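Local atomic coordinates of RNA polymerase ECF-subfamily sigma factor (Streptomyces venezuelae, PDB entry 6DXO), a protein that directs RNA polymerase to specific promoters as an ECF sigma factor, takes part in aerial mycelium formation, and is held inactive by an anti-sigma factor until released. Residues L93-V96 against R97-N100; A138-T141 against L142-L146; Q104-V107 against T108-L112; D42-S45 against E46-R50; Y32-G36 against K37-E41. All blocks are in the same frame, centred on the assembly; numbering follows the deposited sequence.

How the interactions relate
Each contact lies within one continuous run of chain, so none nests in or crosses another. From the N terminus, interaction 5 closes the turn leading from helix 12-31 into helix 37-53, and interaction 4 follows two turns of that same helix; Val34 and Leu43 touch between them. Both belong to sigma region 2. Interaction 1 then ends helix 89-98, interaction 3 runs through the later turns of helix 101-112, and interaction 2 ends helix 128-144; these three touch one another in the helical bundle of region 4. The two regions meet at Arg97 of interaction 1, whose NH1 makes a salt bridge with Asp42 of interaction 4 and whose NH2 lies at longer range from Glu41 of interaction 5.

Interaction 1: L93-V96 against R97-N100; sequences LDAV and RRLN
Asp94 and Arg98, one helical turn apart, form an i to i+4 salt bridge near the C-terminal end of helix 89-98, the first helix of the sigma region 4 bundle. OD2 of Asp94 meets NH1 of Arg98 at 2.6 Å, the carboxylate turned almost perpendicular to the guanidinium, 80° between planes. A water extends the grip: it donates to Asp94 OD2 and accepts from Arg98 NH2. Asp94 CG sits between its backbone N and carbonyl carbon (chi1 77°), which brings the short acid alongside the arginine. The long Arg98 chain folds back over the helix, laying one guanidinium face on the backbone of Ala95, whose small side chain lets Arg98 NH2 come to 3.3 Å from Ala95 CB. Arg97 leaves in another direction and pairs with Asp42 of region 2, while Val65 of the partner chain packs on it.

The backbone turns tighten as the helix ends. Arg97 N still bonds to Leu93 O, but Arg98 N takes Ala95 O at 3.1 Å and Leu99 N takes Val96 O at 3.2 Å, three residues back. Buried Leu99 fits between Val107, Thr141 and Leu142, where a branched apolar chain suits the core. A serine in its place would probably open a gap among those three and strip Val96 of an apolar neighbour. Within the turn, Val96 CG1 comes to 4.4 Å from Leu99 CD1.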
loop_
_atom_site.group_PDB
_atom_site.type_symbol
_atom_site.label_atom_id
_atom_site.label_comp_id
_atom_site.label_asym_id
_atom_site.label_seq_id
_atom_site.Cartn_x
_atom_site.Cartn_y
_atom_site.Cartn_z
ATOM N N LEU A 93 -8.400 11.582 8.460
ATOM C CA LEU A 93 -7.789 10.277 8.246
ATOM C C LEU A 93 -6.469 10.057 8.982
ATOM O O LEU A 93 -6.166 8.936 9.384
ATOM C CB LEU A 93 -7.650 9.984 6.745
ATOM C CG LEU A 93 -8.990 9.690 6.057
ATOM C CD1 LEU A 93 -8.874 9.711 4.538
ATOM C CD2 LEU A 93 -9.564 8.362 6.543
ATOM N N ASP A 94 -5.668 11.104 9.155
ATOM C CA ASP A 94 -4.434 10.926 9.916
ATOM C C ASP A 94 -4.753 10.848 11.412
ATOM O O ASP A 94 -4.016 10.245 12.187
ATOM C CB ASP A 94 -3.396 12.005 9.597
ATOM C CG ASP A 94 -3.700 13.321 10.259
ATOM O OD1 ASP A 94 -4.326 14.182 9.612
ATOM O OD2 ASP A 94 -3.302 13.500 11.426
ATOM N N ALA A 95 -5.877 11.438 11.804
ATOM C CA ALA A 95 -6.405 11.229 13.147
ATOM C C ALA A 95 -6.720 9.748 13.363
ATOM O O ALA A 95 -6.419 9.192 14.414
ATOM C CB ALA A 95 -7.643 12.079 13.374
ATOM N N VAL A 96 -7.316 9.105 12.362
ATOM C CA VAL A 96 -7.639 7.680 12.470
ATOM C C VAL A 96 -6.385 6.833 12.658
ATOM O O VAL A 96 -6.377 5.870 13.420
ATOM C CB VAL A 96 -8.416 7.158 11.232
ATOM C CG1 VAL A 96 -8.624 5.657 11.340
ATOM C CG2 VAL A 96 -9.743 7.883 11.079
ATOM N N ARG A 97 -5.318 7.193 11.946
ATOM C CA ARG A 97 -4.073 6.440 12.024
ATOM C C ARG A 97 -3.430 6.526 13.410
ATOM O O ARG A 97 -2.555 5.732 13.740
ATOM C CB ARG A 97 -3.091 6.911 10.944
ATOM C CG ARG A 97 -3.283 6.238 9.595
ATOM C CD ARG A 97 -2.173 5.224 9.319
ATOM N NE ARG A 97 -2.088 4.188 10.347
ATOM C CZ ARG A 97 -1.123 3.275 10.411
ATOM N NH1 ARG A 97 -0.156 3.266 9.506
ATOM N NH2 ARG A 97 -1.122 2.369 11.378
ATOM N N ARG A 98 -3.879 7.484 14.220
ATOM C CA ARG A 98 -3.322 7.690 15.561
ATOM C C ARG A 98 -4.012 6.866 16.656
ATOM O O ARG A 98 -3.461 6.692 17.745
ATOM C CB ARG A 98 -3.333 9.176 15.930
ATOM C CG ARG A 98 -2.409 10.038 15.083
ATOM C CD ARG A 98 -2.364 11.461 15.610
ATOM N NE ARG A 98 -3.664 12.116 15.509
ATOM C CZ ARG A 98 -3.911 13.163 14.730
ATOM N NH1 ARG A 98 -2.942 13.683 13.992
ATOM N NH2 ARG A 98 -5.123 13.697 14.698
ATOM N N LEU A 99 -5.212 6.364 16.372
ATOM C CA LEU A 99 -5.928 5.530 17.336
ATOM C C LEU A 99 -5.144 4.265 17.626
ATOM O O LEU A 99 -4.365 3.807 16.792
ATOM C CB LEU A 99 -7.315 5.147 16.801
ATOM C CG LEU A 99 -8.256 6.281 16.406
ATOM C CD1 LEU A 99 -9.471 5.731 15.659
ATOM C CD2 LEU A 99 -8.681 7.083 17.631
ATOM N N ASN A 100 -5.352 3.690 18.808
ATOM C CA ASN A 100 -4.731 2.419 19.141
ATOM C C ASN A 100 -5.269 1.335 18.208
ATOM O O ASN A 100 -6.264 1.557 17.520
ATOM C CB ASN A 100 -4.968 2.064 20.615
ATOM C CG ASN A 100 -6.358 1.510 20.872
ATOM O OD1 ASN A 100 -7.273 1.705 20.074
ATOM N ND2 ASN A 100 -6.521 0.817 21.994
HETATM O O HOH W 1 -5.036 15.110 12.443
#

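Interaction 2: A138-T141 against L142-L146; sequences AVRT and LARLL
The guanidinium of Arg144 lies over the backbone one turn earlier, with Arg140 O 4.1 Å above the centre of one face and Thr141 OG1 at its edge. Arg144 NH1 is 2.8 Å from Thr141 OG1, which is hydrogen-bonded to Arg137 O of the preceding turn. The group is put there by a first torsion that sets Arg144 CG between its backbone N and carbonyl carbon (chi1 74°), followed by a bend at chi3 that turns the chain back along the helix. Arg140 runs beside it in the same direction, and its CD approaches Arg144 NH2 at 3.2 Å. That nitrogen lies near the plane of the Arg140 guanidinium, at its edge, with the two planes 59° apart. Arg140 NE is 4.4 Å from Arg144 NH2, and like charges this near would probably repel mildly, which an exposed flank can tolerate.

Here helix 128-144, the second helix of the region 4 helix-turn-helix, comes to its end. Thr141 O takes a nearly straight bond from Leu145 N (164°) and a weak one from Arg144 N. Leu145 CG lies 3.2 Å from Thr141 O.

The other flank is apolar and faces the bundle. Leu142, a branched chain suited to such a seam, packs on Ala95 and Val96 of helix 89-98, and Leu145 reaches Ala95 and Arg98. Ala138, small enough for close approach, and Val139 meet Val107 and Phe111 of helix 101-112.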
loop_
_atom_site.group_PDB
_atom_site.type_symbol
_atom_site.label_atom_id
_atom_site.label_comp_id
_atom_site.label_asym_id
_atom_site.label_seq_id
_atom_site.Cartn_x
_atom_site.Cartn_y
_atom_site.Cartn_z
ATOM N N ALA A 138 -13.766 5.017 20.347
ATOM C CA ALA A 138 -12.926 5.340 19.196
ATOM C C ALA A 138 -13.273 6.697 18.602
ATOM O O ALA A 138 -12.382 7.507 18.322
ATOM C CB ALA A 138 -13.014 4.241 18.138
ATOM N N VAL A 139 -14.561 6.951 18.404
ATOM C CA VAL A 139 -14.989 8.221 17.835
ATOM C C VAL A 139 -14.783 9.369 18.828
ATOM O O VAL A 139 -14.522 10.506 18.430
ATOM C CB VAL A 139 -16.456 8.178 17.364
ATOM C CG1 VAL A 139 -16.842 9.500 16.731
ATOM C CG2 VAL A 139 -16.665 7.032 16.376
ATOM N N ARG A 140 -14.897 9.069 20.121
ATOM C CA ARG A 140 -14.667 10.083 21.148
ATOM C C ARG A 140 -13.203 10.519 21.144
ATOM O O ARG A 140 -12.896 11.702 21.321
ATOM C CB ARG A 140 -15.097 9.586 22.539
ATOM C CG ARG A 140 -13.943 9.252 23.465
ATOM C CD ARG A 140 -14.267 9.585 24.918
ATOM N NE ARG A 140 -15.235 8.665 25.505
ATOM C CZ ARG A 140 -14.909 7.572 26.189
ATOM N NH1 ARG A 140 -13.634 7.257 26.375
ATOM N NH2 ARG A 140 -15.857 6.792 26.689
ATOM N N THR A 141 -12.307 9.565 20.906
ATOM C CA THR A 141 -10.880 9.859 20.814
ATOM C C THR A 141 -10.537 10.692 19.581
ATOM O O THR A 141 -9.672 11.568 19.640
ATOM C CB THR A 141 -10.040 8.584 20.806
ATOM O OG1 THR A 141 -10.207 7.897 22.050
ATOM C CG2 THR A 141 -8.563 8.917 20.604
ATOM N N LEU A 142 -11.205 10.421 18.464
ATOM C CA LEU A 142 -11.033 11.254 17.279
ATOM C C LEU A 142 -11.489 12.671 17.587
ATOM O O LEU A 142 -10.924 13.645 17.085
ATOM C CB LEU A 142 -11.841 10.714 16.099
ATOM C CG LEU A 142 -11.347 9.466 15.372
ATOM C CD1 LEU A 142 -12.343 9.093 14.290
ATOM C CD2 LEU A 142 -9.970 9.692 14.771
ATOM N N ALA A 143 -12.515 12.780 18.424
ATOM C CA ALA A 143 -13.088 14.074 18.761
ATOM C C ALA A 143 -12.125 14.928 19.582
ATOM O O ALA A 143 -12.143 16.157 19.482
ATOM C CB ALA A 143 -14.404 13.894 19.498
ATOM N N ARG A 144 -11.283 14.284 20.387
ATOM C CA ARG A 144 -10.338 15.023 21.218
ATOM C C ARG A 144 -9.086 15.450 20.447
ATOM O O ARG A 144 -8.786 16.642 20.363
ATOM C CB ARG A 144 -9.965 14.241 22.484
ATOM C CG ARG A 144 -9.021 13.070 22.273
ATOM C CD ARG A 144 -8.610 12.483 23.606
ATOM N NE ARG A 144 -9.775 12.251 24.449
ATOM C CZ ARG A 144 -10.411 11.088 24.545
ATOM N NH1 ARG A 144 -9.986 10.038 23.855
ATOM N NH2 ARG A 144 -11.469 10.973 25.335
ATOM N N LEU A 145 -8.364 14.487 19.880
ATOM C CA LEU A 145 -7.139 14.800 19.150
ATOM C C LEU A 145 -7.428 15.441 17.795
ATOM O O LEU A 145 -6.539 15.572 16.955
ATOM C CB LEU A 145 -6.238 13.567 19.008
ATOM C CG LEU A 145 -6.797 12.257 18.450
ATOM C CD1 LEU A 145 -7.229 12.413 17.002
ATOM C CD2 LEU A 145 -5.752 11.161 18.576
ATOM N N LEU A 146 -8.679 15.848 17.600
ATOM C CA LEU A 146 -9.087 16.545 16.389
ATOM C C LEU A 146 -10.048 17.677 16.732
ATOM O O LEU A 146 -9.979 18.762 16.155
ATOM C CB LEU A 146 -9.747 15.574 15.410
ATOM C CG LEU A 146 -10.233 16.124 14.067
ATOM C CD1 LEU A 146 -9.066 16.676 13.265
ATOM C CD2 LEU A 146 -10.962 15.041 13.284
#

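Interaction 3: Q104-V107 against T108-L112; sequences QECV and TLRFL
Gln104 and Thr108 join successive turns of helix 101-112, the second helix of the sigma region 4 bundle, through one doubly used carbonyl. Gln104 O accepts from Thr108 N at 3.0 Å and from Thr108 OG1 at 2.8 Å. The hydroxyl oxygen stands well above the carbonyl plane, leaving the amide the more regular approach. It can do so because OG1 lies beside its own backbone N (chi1 -59°), the setting that lets a helical threonine bond back to the preceding turn. A water donates to both Thr108 OG1 and Gln104 OE1, tying the two side chains together. A valine at Thr108 would probably leave that water without one acceptor and Gln104 O with only its backbone donor in this pair.

Glu105 lies alongside Leu109, its methylene CG against CD1 at 3.6 Å, so the acid contributes its aliphatic part. Further on, Val107 CB is 4.1 Å from Phe111 CD1. Phe111 N bonds to Val107 O at 2.9 Å, and Leu112 N adds a weak bond to this oxygen as the helix widens into a pi-type turn.

Around the helix, Cys106 and Val107 face Leu134 and Ala138 of helix 128-144, while Leu109 and Glu105 pack on Met124 of helix 117-124. Arg110 bonds to Leu115 O and Gln135. Glu61 of the partner chain packs on Thr108, and Val96 of helix 89-98 touches Gln104 and Val107.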
loop_
_atom_site.group_PDB
_atom_site.type_symbol
_atom_site.label_atom_id
_atom_site.label_comp_id
_atom_site.label_asym_id
_atom_site.label_seq_id
_atom_site.Cartn_x
_atom_site.Cartn_y
_atom_site.Cartn_z
ATOM N N GLN A 104 -8.662 1.728 16.076
ATOM C CA GLN A 104 -8.424 1.989 14.654
ATOM C C GLN A 104 -9.153 0.970 13.772
ATOM O O GLN A 104 -9.871 1.328 12.845
ATOM C CB GLN A 104 -6.931 2.004 14.325
ATOM C CG GLN A 104 -6.676 2.595 12.935
ATOM C CD GLN A 104 -5.207 2.784 12.602
ATOM O OE1 GLN A 104 -4.822 2.725 11.431
ATOM N NE2 GLN A 104 -4.383 3.034 13.619
ATOM N N GLU A 105 -8.966 -0.306 14.077
ATOM C CA GLU A 105 -9.629 -1.370 13.345
ATOM C C GLU A 105 -11.151 -1.252 13.416
ATOM O O GLU A 105 -11.841 -1.510 12.430
ATOM C CB GLU A 105 -9.205 -2.734 13.880
ATOM C CG GLU A 105 -9.872 -3.891 13.165
ATOM C CD GLU A 105 -9.255 -5.223 13.523
ATOM O OE1 GLU A 105 -8.488 -5.269 14.512
ATOM O OE2 GLU A 105 -9.532 -6.216 12.814
ATOM N N CYS A 106 -11.676 -0.877 14.583
ATOM C CA CYS A 106 -13.125 -0.749 14.733
ATOM C C CYS A 106 -13.683 0.326 13.793
ATOM O O CYS A 106 -14.617 0.074 13.034
ATOM C CB CYS A 106 -13.512 -0.450 16.188
ATOM S SG CYS A 106 -15.294 -0.576 16.522
ATOM N N VAL A 107 -13.107 1.522 13.829
ATOM C CA VAL A 107 -13.592 2.596 12.958
ATOM C C VAL A 107 -13.401 2.270 11.471
ATOM O O VAL A 107 -14.223 2.634 10.641
ATOM C CB VAL A 107 -12.956 3.978 13.276
ATOM C CG1 VAL A 107 -13.303 4.428 14.688
ATOM C CG2 VAL A 107 -11.457 3.958 13.051
ATOM N N THR A 108 -12.315 1.583 11.139
ATOM C CA THR A 108 -12.043 1.233 9.743
ATOM C C THR A 108 -13.086 0.242 9.225
ATOM O O THR A 108 -13.714 0.460 8.194
ATOM C CB THR A 108 -10.648 0.639 9.600
ATOM O OG1 THR A 108 -9.688 1.602 10.064
ATOM C CG2 THR A 108 -10.351 0.307 8.133
ATOM N N LEU A 109 -13.298 -0.831 9.969
ATOM C CA LEU A 109 -14.317 -1.805 9.581
ATOM C C LEU A 109 -15.726 -1.206 9.549
ATOM O O LEU A 109 -16.464 -1.429 8.597
ATOM C CB LEU A 109 -14.280 -3.006 10.520
ATOM C CG LEU A 109 -13.062 -3.934 10.498
ATOM C CD1 LEU A 109 -13.082 -4.782 11.758
ATOM C CD2 LEU A 109 -13.055 -4.805 9.267
ATOM N N ARG A 110 -16.102 -0.467 10.594
ATOM C CA ARG A 110 -17.473 0.065 10.687
ATOM C C ARG A 110 -17.775 1.159 9.667
ATOM O O ARG A 110 -18.844 1.169 9.040
ATOM C CB ARG A 110 -17.757 0.616 12.091
ATOM C CG ARG A 110 -17.876 -0.436 13.172
ATOM C CD ARG A 110 -19.263 -1.082 13.191
ATOM N NE ARG A 110 -20.278 -0.142 13.652
ATOM C CZ ARG A 110 -21.306 0.284 12.925
ATOM N NH1 ARG A 110 -21.483 -0.150 11.684
ATOM N NH2 ARG A 110 -22.164 1.145 13.446
ATOM N N PHE A 111 -16.842 2.089 9.506
ATOM C CA PHE A 111 -17.169 3.309 8.781
ATOM C C PHE A 111 -16.467 3.416 7.435
ATOM O O PHE A 111 -17.048 3.903 6.476
ATOM C CB PHE A 111 -16.917 4.529 9.664
ATOM C CG PHE A 111 -17.621 4.453 10.992
ATOM C CD1 PHE A 111 -16.901 4.488 12.181
ATOM C CD2 PHE A 111 -18.999 4.297 11.051
ATOM C CE1 PHE A 111 -17.547 4.400 13.408
ATOM C CE2 PHE A 111 -19.652 4.205 12.280
ATOM C CZ PHE A 111 -18.925 4.258 13.455
ATOM N N LEU A 112 -15.235 2.931 7.356
ATOM C CA LEU A 112 -14.534 2.915 6.068
ATOM C C LEU A 112 -14.929 1.715 5.199
ATOM O O LEU A 112 -14.936 1.809 3.980
ATOM C CB LEU A 112 -13.019 2.981 6.271
ATOM C CG LEU A 112 -12.525 4.294 6.887
ATOM C CD1 LEU A 112 -11.018 4.272 7.082
ATOM C CD2 LEU A 112 -12.936 5.490 6.027
HETATM O O HOH W 2 -6.767 0.622 10.172
#

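Interaction 4: D42-S45 against E46-R50; sequences DLTS and ETFLR
Leu43 and Thr47 make an i to i+4 contact within helix 37-53 of sigma region 2, in a largely buried stretch. Leu43 O accepts twice from Thr47, from the backbone N at 2.9 Å and from OG1 at 2.8 Å. The two donors arrive from opposite faces of the carbonyl plane, and the bond to Leu43 O gives the buried hydroxyl a partner within its own helix. The first torsion of Thr47 (chi1 -66°) places OG1 beside the backbone N, while Thr47 packs on Ala73 and Leu76 of helix 65-79.

Asp42 to Ser45 probably form part of the polymerase core-binding motif. Gln66 of the partner chain packs on Thr44 and Ser45, consistent with an inhibitor that competes for that surface.

Phe48 turns its edge to the preceding carbonyl: Thr44 O lies in the ring plane, 3.2 Å from CD1. Thr44 runs alongside, its methyl CG2 4.1 Å from Phe48 CE1, while its hydroxyl bonds to Ala40 O. The aromatic ring is turned to helix 12-31, where Tyr19 meets it edge to face. On another flank, small Ser45 lets Leu49 come close, with OG 3.9 Å from CD1, and Leu70 of the partner chain packs on Leu49.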
loop_
_atom_site.group_PDB
_atom_site.type_symbol
_atom_site.label_atom_id
_atom_site.label_comp_id
_atom_site.label_asym_id
_atom_site.label_seq_id
_atom_site.Cartn_x
_atom_site.Cartn_y
_atom_site.Cartn_z
ATOM N N ASP A 42 3.928 3.254 7.961
ATOM C CA ASP A 42 3.935 4.712 7.838
ATOM C C ASP A 42 4.758 5.204 6.646
ATOM O O ASP A 42 4.325 6.093 5.906
ATOM C CB ASP A 42 4.436 5.378 9.124
ATOM C CG ASP A 42 3.423 5.306 10.258
ATOM O OD1 ASP A 42 2.255 4.936 10.000
ATOM O OD2 ASP A 42 3.798 5.634 11.407
ATOM N N LEU A 43 5.943 4.633 6.462
ATOM C CA LEU A 43 6.773 5.009 5.325
ATOM C C LEU A 43 6.182 4.518 3.992
ATOM O O LEU A 43 6.464 5.067 2.933
ATOM C CB LEU A 43 8.228 4.536 5.514
ATOM C CG LEU A 43 9.027 5.181 6.656
ATOM C CD1 LEU A 43 10.449 4.624 6.684
ATOM C CD2 LEU A 43 9.051 6.690 6.549
ATOM N N THR A 44 5.347 3.486 4.038
ATOM C CA THR A 44 4.708 3.017 2.808
ATOM C C THR A 44 3.711 4.078 2.389
ATOM O O THR A 44 3.667 4.499 1.224
ATOM C CB THR A 44 4.009 1.642 3.027
ATOM O OG1 THR A 44 5.000 0.657 3.337
ATOM C CG2 THR A 44 3.280 1.205 1.757
ATOM N N SER A 45 2.928 4.537 3.356
ATOM C CA SER A 45 1.973 5.616 3.128
ATOM C C SER A 45 2.689 6.859 2.629
ATOM O O SER A 45 2.298 7.445 1.626
ATOM C CB SER A 45 1.224 5.931 4.423
ATOM O OG SER A 45 0.465 7.117 4.297
ATOM N N GLU A 46 3.749 7.262 3.326
ATOM C CA GLU A 46 4.515 8.436 2.882
ATOM C C GLU A 46 5.103 8.320 1.463
ATOM O O GLU A 46 5.155 9.316 0.727
ATOM C CB GLU A 46 5.616 8.772 3.885
ATOM C CG GLU A 46 6.298 10.110 3.609
ATOM C CD GLU A 46 5.328 11.288 3.691
ATOM O OE1 GLU A 46 4.362 11.216 4.484
ATOM O OE2 GLU A 46 5.527 12.285 2.959
ATOM N N THR A 47 5.540 7.122 1.081
ATOM C CA THR A 47 6.076 6.890 -0.255
ATOM C C THR A 47 5.025 7.210 -1.311
ATOM O O THR A 47 5.274 7.952 -2.253
ATOM C CB THR A 47 6.566 5.441 -0.435
ATOM O OG1 THR A 47 7.699 5.202 0.416
ATOM C CG2 THR A 47 6.950 5.168 -1.872
ATOM N N PHE A 48 3.836 6.645 -1.146
ATOM C CA PHE A 48 2.771 6.939 -2.097
ATOM C C PHE A 48 2.337 8.407 -2.092
ATOM O O PHE A 48 2.038 8.984 -3.155
ATOM C CB PHE A 48 1.579 6.004 -1.874
ATOM C CG PHE A 48 1.804 4.629 -2.404
ATOM C CD1 PHE A 48 2.359 3.632 -1.594
ATOM C CD2 PHE A 48 1.489 4.326 -3.719
ATOM C CE1 PHE A 48 2.582 2.355 -2.103
ATOM C CE2 PHE A 48 1.696 3.049 -4.229
ATOM C CZ PHE A 48 2.247 2.055 -3.424
ATOM N N LEU A 49 2.280 9.006 -0.906
ATOM C CA LEU A 49 1.880 10.409 -0.809
ATOM C C LEU A 49 2.856 11.331 -1.543
ATOM O O LEU A 49 2.451 12.326 -2.161
ATOM C CB LEU A 49 1.708 10.834 0.654
ATOM C CG LEU A 49 0.413 10.368 1.329
ATOM C CD1 LEU A 49 0.434 10.687 2.813
ATOM C CD2 LEU A 49 -0.787 11.022 0.662
ATOM N N ARG A 50 4.142 10.993 -1.490
ATOM C CA ARG A 50 5.152 11.783 -2.178
ATOM C C ARG A 50 5.020 11.642 -3.695
ATOM O O ARG A 50 5.109 12.629 -4.426
ATOM C CB ARG A 50 6.559 11.384 -1.717
ATOM C CG ARG A 50 7.671 12.218 -2.300
ATOM C CD ARG A 50 7.904 13.470 -1.477
ATOM N NE ARG A 50 8.564 13.172 -0.207
ATOM C CZ ARG A 50 9.877 13.249 -0.014
ATOM N NH1 ARG A 50 10.672 13.617 -1.008
ATOM N NH2 ARG A 50 10.396 12.961 1.171
#

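Interaction 5: Y32-G36 against K37-E41; sequences YRVGG and KATAE
Gly36 O receives the N-H of Ala40 at 3.1 Å, with the donor in the carbonyl plane, closing the first turn of helix 37-53. Gly36 itself has phi 118°, and at these backbone angles a side chain would jam against the carbonyl oxygen of Gly35, so glycine suits this N-cap position, though it brings no side chain with which to cap.

Thr39 helps tie the turn together. Water 3 donates to Gly35 O at 3.0 Å and lies 2.7 Å from Thr39 OG1, linking the residue before the cap to the first turn. Thr39 divides its two branches between two jobs: with OG1 beside the backbone N (chi1 -62°), its methyl is left to face Val34, CG2 lying 3.9 Å from Val34 CB.

Val34 points toward the helix and closes the apolar side. Its CG2 touches Ala40 CB at 3.8 Å, where a beta-branched chain fills the angle between loop and helix and a small alanine permits the close approach.

The turn thus joins helix 12-31 to helix 37-53. Ala40 packs on Tyr27 and Ile30 of helix 12-31, and Lys37 also lies on Tyr27. Val34 CG1 continues to the next turn of helix 37-53, 4.0 Å from Leu43 CD1. Gln66 of the partner chain hydrogen-bonds to Glu41 O where the helix leads onward.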
loop_
_atom_site.group_PDB
_atom_site.type_symbol
_atom_site.label_atom_id
_atom_site.label_comp_id
_atom_site.label_asym_id
_atom_site.label_seq_id
_atom_site.Cartn_x
_atom_site.Cartn_y
_atom_site.Cartn_z
ATOM N N TYR A 32 12.148 -4.684 5.745
ATOM C CA TYR A 32 13.368 -5.316 6.222
ATOM C C TYR A 32 14.434 -4.275 6.535
ATOM O O TYR A 32 15.530 -4.623 6.992
ATOM C CB TYR A 32 13.873 -6.352 5.201
ATOM C CG TYR A 32 12.919 -7.518 4.939
ATOM C CD1 TYR A 32 13.018 -8.705 5.652
ATOM C CD2 TYR A 32 11.937 -7.431 3.950
ATOM C CE1 TYR A 32 12.145 -9.783 5.393
ATOM C CE2 TYR A 32 11.069 -8.484 3.697
ATOM C CZ TYR A 32 11.186 -9.652 4.404
ATOM O OH TYR A 32 10.311 -10.690 4.131
ATOM N N ARG A 33 14.097 -3.003 6.314
ATOM C CA ARG A 33 15.035 -1.887 6.450
ATOM C C ARG A 33 14.720 -0.946 7.602
ATOM O O ARG A 33 15.428 0.039 7.808
ATOM C CB ARG A 33 15.127 -1.082 5.140
ATOM C CG ARG A 33 15.791 -1.863 4.044
ATOM C CD ARG A 33 15.632 -1.213 2.673
ATOM N NE ARG A 33 16.448 -1.910 1.680
ATOM C CZ ARG A 33 16.155 -3.091 1.140
ATOM N NH1 ARG A 33 15.049 -3.746 1.480
ATOM N NH2 ARG A 33 16.986 -3.627 0.255
ATOM N N VAL A 34 13.676 -1.250 8.366
ATOM C CA VAL A 34 13.309 -0.391 9.474
ATOM C C VAL A 34 12.971 -1.228 10.687
ATOM O O VAL A 34 12.790 -2.445 10.589
ATOM C CB VAL A 34 12.109 0.521 9.139
ATOM C CG1 VAL A 34 12.440 1.416 7.955
ATOM C CG2 VAL A 34 10.857 -0.309 8.895
ATOM N N GLY A 35 12.877 -0.561 11.829
ATOM C CA GLY A 35 12.573 -1.226 13.078
ATOM C C GLY A 35 11.100 -1.089 13.395
ATOM O O GLY A 35 10.669 -0.109 14.001
ATOM N N GLY A 36 10.320 -2.063 12.947
ATOM C CA GLY A 36 8.939 -2.171 13.364
ATOM C C GLY A 36 7.954 -2.050 12.221
ATOM O O GLY A 36 8.151 -1.259 11.297
ATOM N N LYS A 37 6.889 -2.835 12.310
ATOM C CA LYS A 37 5.826 -2.870 11.308
ATOM C C LYS A 37 5.141 -1.519 11.143
ATOM O O LYS A 37 4.833 -1.107 10.028
ATOM C CB LYS A 37 4.801 -3.945 11.695
ATOM C CG LYS A 37 3.591 -4.019 10.797
ATOM C CD LYS A 37 2.699 -5.197 11.188
ATOM C CE LYS A 37 3.479 -6.496 11.163
ATOM N NZ LYS A 37 2.584 -7.679 11.263
ATOM N N ALA A 38 4.889 -0.836 12.257
ATOM C CA ALA A 38 4.270 0.488 12.225
ATOM C C ALA A 38 5.087 1.504 11.409
ATOM O O ALA A 38 4.541 2.275 10.621
ATOM C CB ALA A 38 4.043 1.000 13.647
ATOM N N THR A 39 6.397 1.519 11.613
ATOM C CA THR A 39 7.257 2.385 10.820
ATOM C C THR A 39 7.202 2.010 9.345
ATOM O O THR A 39 7.108 2.885 8.476
ATOM C CB THR A 39 8.708 2.360 11.329
ATOM O OG1 THR A 39 8.736 2.850 12.680
ATOM C CG2 THR A 39 9.593 3.225 10.458
ATOM N N ALA A 40 7.229 0.712 9.062
ATOM C CA ALA A 40 7.162 0.246 7.672
ATOM C C ALA A 40 5.829 0.659 7.019
ATOM O O ALA A 40 5.790 1.087 5.861
ATOM C CB ALA A 40 7.371 -1.254 7.590
ATOM N N GLU A 41 4.746 0.563 7.781
ATOM C CA GLU A 41 3.432 0.973 7.279
ATOM C C GLU A 41 3.407 2.471 7.016
ATOM O O GLU A 41 2.920 2.917 5.970
ATOM C CB GLU A 41 2.317 0.597 8.273
ATOM C CG GLU A 41 2.124 -0.911 8.468
ATOM C CD GLU A 41 1.299 -1.258 9.708
ATOM O OE1 GLU A 41 0.951 -0.344 10.478
ATOM O OE2 GLU A 41 0.997 -2.453 9.900
HETATM O O HOH W 3 7.863 0.865 14.312
#